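Local coordinates for protein Lic12234 (Leptospira interrogans, PDB 4TZH) that is of unknown function but is a leucine-rich repeat protein of a pathogen, regarded as a virulence factor and probably suited to binding other macromolecules, at residues Gly153-Trp164 with Leu179-Ser190. Residues are numbered along the deposited sequence; the frame is centred on the assembly and turned at random.
With ZN (zinc ion), chain G; ZN (zinc ion), chain K.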
loop_
_atom_site.group_PDB
_atom_site.type_symbol
_atom_site.label_atom_id
_atom_site.label_comp_id
_atom_site.label_asym_id
_atom_site.label_seq_id
_atom_site.Cartn_x
_atom_site.Cartn_y
_atom_site.Cartn_z
ATOM N N GLY A 153 9.359 -3.218 15.362
ATOM C CA GLY A 153 10.527 -2.555 15.917
ATOM C C GLY A 153 11.753 -2.615 15.025
ATOM O O GLY A 153 12.725 -1.897 15.265
ATOM N N GLN A 154 11.716 -3.465 13.965
ATOM C CA GLN A 154 12.812 -3.571 13.007
ATOM C C GLN A 154 12.807 -2.417 12.018
ATOM O O GLN A 154 13.775 -2.266 11.268
ATOM C CB GLN A 154 12.754 -4.908 12.236
ATOM C CG GLN A 154 12.906 -6.146 13.132
ATOM C CD GLN A 154 12.484 -7.440 12.457
ATOM O OE1 GLN A 154 12.123 -7.497 11.264
ATOM N NE2 GLN A 154 12.514 -8.524 13.220
ATOM N N LEU A 155 11.710 -1.619 11.978
ATOM C CA LEU A 155 11.583 -0.522 11.007
ATOM C C LEU A 155 12.317 0.708 11.529
ATOM O O LEU A 155 11.722 1.628 12.079
ATOM C CB LEU A 155 10.096 -0.221 10.726
ATOM C CG LEU A 155 9.255 -1.409 10.255
ATOM C CD1 LEU A 155 7.821 -0.974 10.057
ATOM C CD2 LEU A 155 9.795 -2.009 8.974
ATOM N N LYS A 156 13.636 0.716 11.333
ATOM C CA LYS A 156 14.503 1.755 11.898
ATOM C C LYS A 156 14.360 3.141 11.285
ATOM O O LYS A 156 14.763 4.122 11.920
ATOM C CB LYS A 156 15.980 1.311 11.872
ATOM C CG LYS A 156 16.231 -0.037 12.547
ATOM C CD LYS A 156 15.962 -0.002 14.051
ATOM C CE LYS A 156 16.195 -1.344 14.700
ATOM N NZ LYS A 156 15.912 -1.301 16.160
ATOM N N LYS A 157 13.758 3.254 10.088
ATOM C CA LYS A 157 13.578 4.550 9.452
ATOM C C LYS A 157 12.158 5.078 9.711
ATOM O O LYS A 157 11.833 6.194 9.296
ATOM C CB LYS A 157 13.805 4.420 7.949
ATOM C CG LYS A 157 15.290 4.323 7.580
ATOM C CD LYS A 157 15.483 4.227 6.070
ATOM C CE LYS A 157 14.965 5.407 5.284
ATOM N NZ LYS A 157 15.560 5.414 3.922
ATOM N N LEU A 158 11.355 4.305 10.458
ATOM C CA LEU A 158 9.973 4.726 10.709
ATOM C C LEU A 158 9.968 5.998 11.571
ATOM O O LEU A 158 10.577 6.026 12.665
ATOM C CB LEU A 158 9.212 3.583 11.356
ATOM C CG LEU A 158 7.692 3.735 11.356
ATOM C CD1 LEU A 158 7.151 3.741 9.929
ATOM C CD2 LEU A 158 7.041 2.671 12.189
ATOM N N ARG A 159 9.281 7.041 11.082
ATOM C CA ARG A 159 9.218 8.329 11.770
ATOM C C ARG A 159 7.842 8.626 12.318
ATOM O O ARG A 159 7.705 9.392 13.272
ATOM C CB ARG A 159 9.740 9.454 10.861
ATOM C CG ARG A 159 11.242 9.302 10.496
ATOM C CD ARG A 159 12.159 9.230 11.726
ATOM N NE ARG A 159 13.541 8.832 11.421
ATOM C CZ ARG A 159 14.130 7.712 11.838
ATOM N NH1 ARG A 159 13.461 6.834 12.574
ATOM N NH2 ARG A 159 15.387 7.455 11.510
ATOM N N ILE A 160 6.803 8.040 11.706
ATOM C CA ILE A 160 5.425 8.199 12.161
ATOM C C ILE A 160 4.743 6.864 12.160
ATOM O O ILE A 160 4.706 6.187 11.113
ATOM C CB ILE A 160 4.596 9.184 11.298
ATOM C CG1 ILE A 160 5.238 10.592 11.270
ATOM C CG2 ILE A 160 3.159 9.259 11.828
ATOM C CD1 ILE A 160 4.396 11.607 10.473
ATOM N N LEU A 161 4.168 6.495 13.320
ATOM C CA LEU A 161 3.333 5.306 13.413
ATOM C C LEU A 161 1.954 5.790 13.882
ATOM O O LEU A 161 1.855 6.266 15.024
ATOM C CB LEU A 161 3.910 4.275 14.399
ATOM C CG LEU A 161 3.054 3.049 14.659
ATOM C CD1 LEU A 161 2.834 2.236 13.376
ATOM C CD2 LEU A 161 3.705 2.150 15.729
ATOM N N ASN A 162 0.920 5.726 13.028
ATOM C CA ASN A 162 -0.385 6.263 13.415
ATOM C C ASN A 162 -1.352 5.134 13.708
ATOM O O ASN A 162 -1.710 4.371 12.804
ATOM C CB ASN A 162 -0.886 7.181 12.309
ATOM C CG ASN A 162 -2.054 7.988 12.803
ATOM O OD1 ASN A 162 -2.926 7.469 13.486
ATOM N ND2 ASN A 162 -1.998 9.319 12.565
ATOM N N LEU A 163 -1.749 5.037 14.968
ATOM C CA LEU A 163 -2.657 3.987 15.451
ATOM C C LEU A 163 -3.961 4.590 15.950
ATOM O O LEU A 163 -4.694 3.919 16.673
ATOM C CB LEU A 163 -2.005 3.156 16.598
ATOM C CG LEU A 163 -0.656 2.520 16.209
ATOM C CD1 LEU A 163 -0.016 1.835 17.417
ATOM C CD2 LEU A 163 -0.832 1.508 15.097
ATOM N N TRP A 164 -4.278 5.846 15.567
ATOM C CA TRP A 164 -5.519 6.452 16.051
ATOM C C TRP A 164 -6.739 5.588 15.773
ATOM O O TRP A 164 -6.802 4.884 14.767
ATOM C CB TRP A 164 -5.766 7.795 15.368
ATOM C CG TRP A 164 -4.869 8.924 15.835
ATOM C CD1 TRP A 164 -4.281 9.075 17.059
ATOM C CD2 TRP A 164 -4.548 10.098 15.088
ATOM N NE1 TRP A 164 -3.586 10.278 17.108
ATOM C CE2 TRP A 164 -3.715 10.908 15.903
ATOM C CE3 TRP A 164 -4.837 10.525 13.794
ATOM C CZ2 TRP A 164 -3.212 12.139 15.467
ATOM C CZ3 TRP A 164 -4.340 11.747 13.359
ATOM C CH2 TRP A 164 -3.518 12.525 14.181
ATOM N N LEU A 179 9.223 -0.871 21.684
ATOM C CA LEU A 179 9.724 -1.473 20.444
ATOM C C LEU A 179 10.687 -0.541 19.703
ATOM O O LEU A 179 11.569 -1.019 18.980
ATOM C CB LEU A 179 8.578 -1.866 19.487
ATOM C CG LEU A 179 7.525 -2.860 19.977
ATOM C CD1 LEU A 179 6.440 -3.015 18.935
ATOM C CD2 LEU A 179 8.159 -4.234 20.314
ATOM N N PHE A 180 10.509 0.781 19.884
ATOM C CA PHE A 180 11.294 1.834 19.215
ATOM C C PHE A 180 12.057 2.696 20.219
ATOM O O PHE A 180 12.258 3.893 19.968
ATOM C CB PHE A 180 10.349 2.749 18.446
ATOM C CG PHE A 180 9.447 2.046 17.469
ATOM C CD1 PHE A 180 9.882 1.758 16.183
ATOM C CD2 PHE A 180 8.154 1.699 17.825
ATOM C CE1 PHE A 180 9.024 1.149 15.263
ATOM C CE2 PHE A 180 7.313 1.060 16.922
ATOM C CZ PHE A 180 7.751 0.800 15.641
ATOM N N ARG A 181 12.454 2.095 21.350
ATOM C CA ARG A 181 13.112 2.739 22.487
ATOM C C ARG A 181 14.015 3.930 22.132
ATOM O O ARG A 181 13.700 5.045 22.542
ATOM C CB ARG A 181 13.881 1.709 23.340
ATOM C CG ARG A 181 14.155 2.186 24.766
ATOM C CD ARG A 181 14.878 1.138 25.582
ATOM N NE ARG A 181 15.279 1.655 26.892
ATOM C CZ ARG A 181 15.801 0.914 27.864
ATOM N NH1 ARG A 181 15.988 -0.389 27.689
ATOM N NH2 ARG A 181 16.136 1.469 29.020
ATOM N N ASN A 182 15.111 3.713 21.390
ATOM C CA ASN A 182 16.065 4.790 21.094
ATOM C C ASN A 182 15.678 5.696 19.932
ATOM O O ASN A 182 15.937 6.902 19.973
ATOM C CB ASN A 182 17.475 4.226 20.868
ATOM C CG ASN A 182 17.993 3.356 21.994
ATOM O OD1 ASN A 182 18.022 3.749 23.169
ATOM N ND2 ASN A 182 18.429 2.153 21.651
ATOM N N GLN A 183 15.083 5.096 18.894
ATOM C CA GLN A 183 14.683 5.669 17.620
ATOM C C GLN A 183 13.871 6.970 17.647
ATOM O O GLN A 183 12.996 7.143 18.502
ATOM C CB GLN A 183 13.883 4.604 16.891
ATOM C CG GLN A 183 13.635 4.873 15.419
ATOM C CD GLN A 183 12.998 3.661 14.818
ATOM O OE1 GLN A 183 13.382 2.522 15.108
ATOM N NE2 GLN A 183 12.007 3.890 13.987
ATOM N N GLU A 184 14.145 7.855 16.660
ATOM C CA GLU A 184 13.426 9.099 16.412
ATOM C C GLU A 184 12.089 8.683 15.758
ATOM O O GLU A 184 12.096 8.122 14.663
ATOM C CB GLU A 184 14.227 9.942 15.417
ATOM C CG GLU A 184 13.779 11.369 15.162
ATOM C CD GLU A 184 14.917 12.237 14.653
ATOM O OE1 GLU A 184 15.036 12.409 13.419
ATOM O OE2 GLU A 184 15.738 12.679 15.488
ATOM N N ILE A 185 10.979 8.874 16.464
ATOM C CA ILE A 185 9.653 8.497 15.963
ATOM C C ILE A 185 8.602 9.216 16.788
ATOM O O ILE A 185 8.810 9.466 17.982
ATOM C CB ILE A 185 9.439 6.943 16.056
ATOM C CG1 ILE A 185 8.145 6.492 15.339
ATOM C CG2 ILE A 185 9.507 6.409 17.502
ATOM C CD1 ILE A 185 8.020 4.934 15.190
ATOM N N THR A 186 7.479 9.518 16.170
ATOM C CA THR A 186 6.301 9.943 16.906
ATOM C C THR A 186 5.248 8.837 16.727
ATOM O O THR A 186 5.019 8.360 15.604
ATOM C CB THR A 186 5.814 11.355 16.554
ATOM O OG1 THR A 186 4.696 11.616 17.403
ATOM C CG2 THR A 186 5.414 11.507 15.103
ATOM N N ILE A 187 4.652 8.428 17.824
ATOM C CA ILE A 187 3.653 7.381 17.841
ATOM C C ILE A 187 2.341 8.016 18.243
ATOM O O ILE A 187 2.265 8.682 19.288
ATOM C CB ILE A 187 4.086 6.231 18.779
ATOM C CG1 ILE A 187 5.402 5.599 18.238
ATOM C CG2 ILE A 187 2.981 5.164 18.829
ATOM C CD1 ILE A 187 6.099 4.646 19.219
ATOM N N GLU A 188 1.318 7.798 17.412
ATOM C CA GLU A 188 -0.005 8.325 17.681
ATOM C C GLU A 188 -0.935 7.216 18.121
ATOM O O GLU A 188 -1.268 6.341 17.347
ATOM C CB GLU A 188 -0.515 9.033 16.421
ATOM C CG GLU A 188 0.161 10.395 16.197
ATOM C CD GLU A 188 -0.144 11.423 17.277
ATOM O OE1 GLU A 188 -1.025 11.164 18.125
ATOM O OE2 GLU A 188 0.498 12.506 17.257
ATOM N N ILE A 189 -1.319 7.231 19.395
ATOM C CA ILE A 189 -2.251 6.232 19.954
ATOM C C ILE A 189 -3.384 7.015 20.628
ATOM O O ILE A 189 -3.096 7.893 21.454
ATOM C CB ILE A 189 -1.531 5.261 20.934
ATOM C CG1 ILE A 189 -0.410 4.454 20.234
ATOM C CG2 ILE A 189 -2.542 4.301 21.620
ATOM C CD1 ILE A 189 0.580 3.736 21.232
ATOM N N SER A 190 -4.661 6.708 20.278
ATOM C CA SER A 190 -5.869 7.344 20.864
ATOM C C SER A 190 -6.068 6.852 22.304
ATOM O O SER A 190 -7.196 6.751 22.788
ATOM C CB SER A 190 -7.121 7.036 20.038
ATOM O OG SER A 190 -7.244 7.794 18.846
HETATM ZN ZN ZN G . 15.037 14.989 13.471
HETATM ZN ZN ZN K . -1.118 12.720 19.379
HETATM O O HOH W 1 13.652 0.290 16.569
HETATM O O HOH W 2 -5.476 4.193 19.236
#
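The last two rungs of the leucine-rich repeat solenoid meet here, strands 160-162 and 186-188 running parallel, 6° apart. L161 turns both its N and its O to the neighbouring strand, N donating to T186 O (3.1 Å) and O accepting from E188 N (2.9 Å), while R159 O and L163 N continue the ladder to T186 N and E188 O. Before the strands, extended Q183 reaches into the turn L155-L158, where NE2 donates to L155 O (3.0 Å) and L158 O (2.9 Å), both in the carbonyl planes; a water links Q183 OE1 to G153 O and K156 NZ. The bent chain of R159 brings NH1 to K156 O and L158 O, and weakly to E184 O. On the face of L161 and I187, L161 CD2 and L158 CD2 pack against the F180 ring, over whose centre I185 CD1 lies. On the face of I160, N162 and T186, E188 lays CB over the five-membered ring of W164 and, bending at CG (chi2 -65°), turns OE1 back to NE1 (2.9 Å), which comes from above the carboxylate plane. The same OE1 binds a zinc ion at 2.0 Å, with OE2 a longer ligand at 2.7 Å; the metal's charge would probably polarise the carboxylate. Strand 137-139 flanks 160-162 on its far side, whereas 186-188 ends the sheet within the chain, I176 of helix 173-179 packing against I187 and I189.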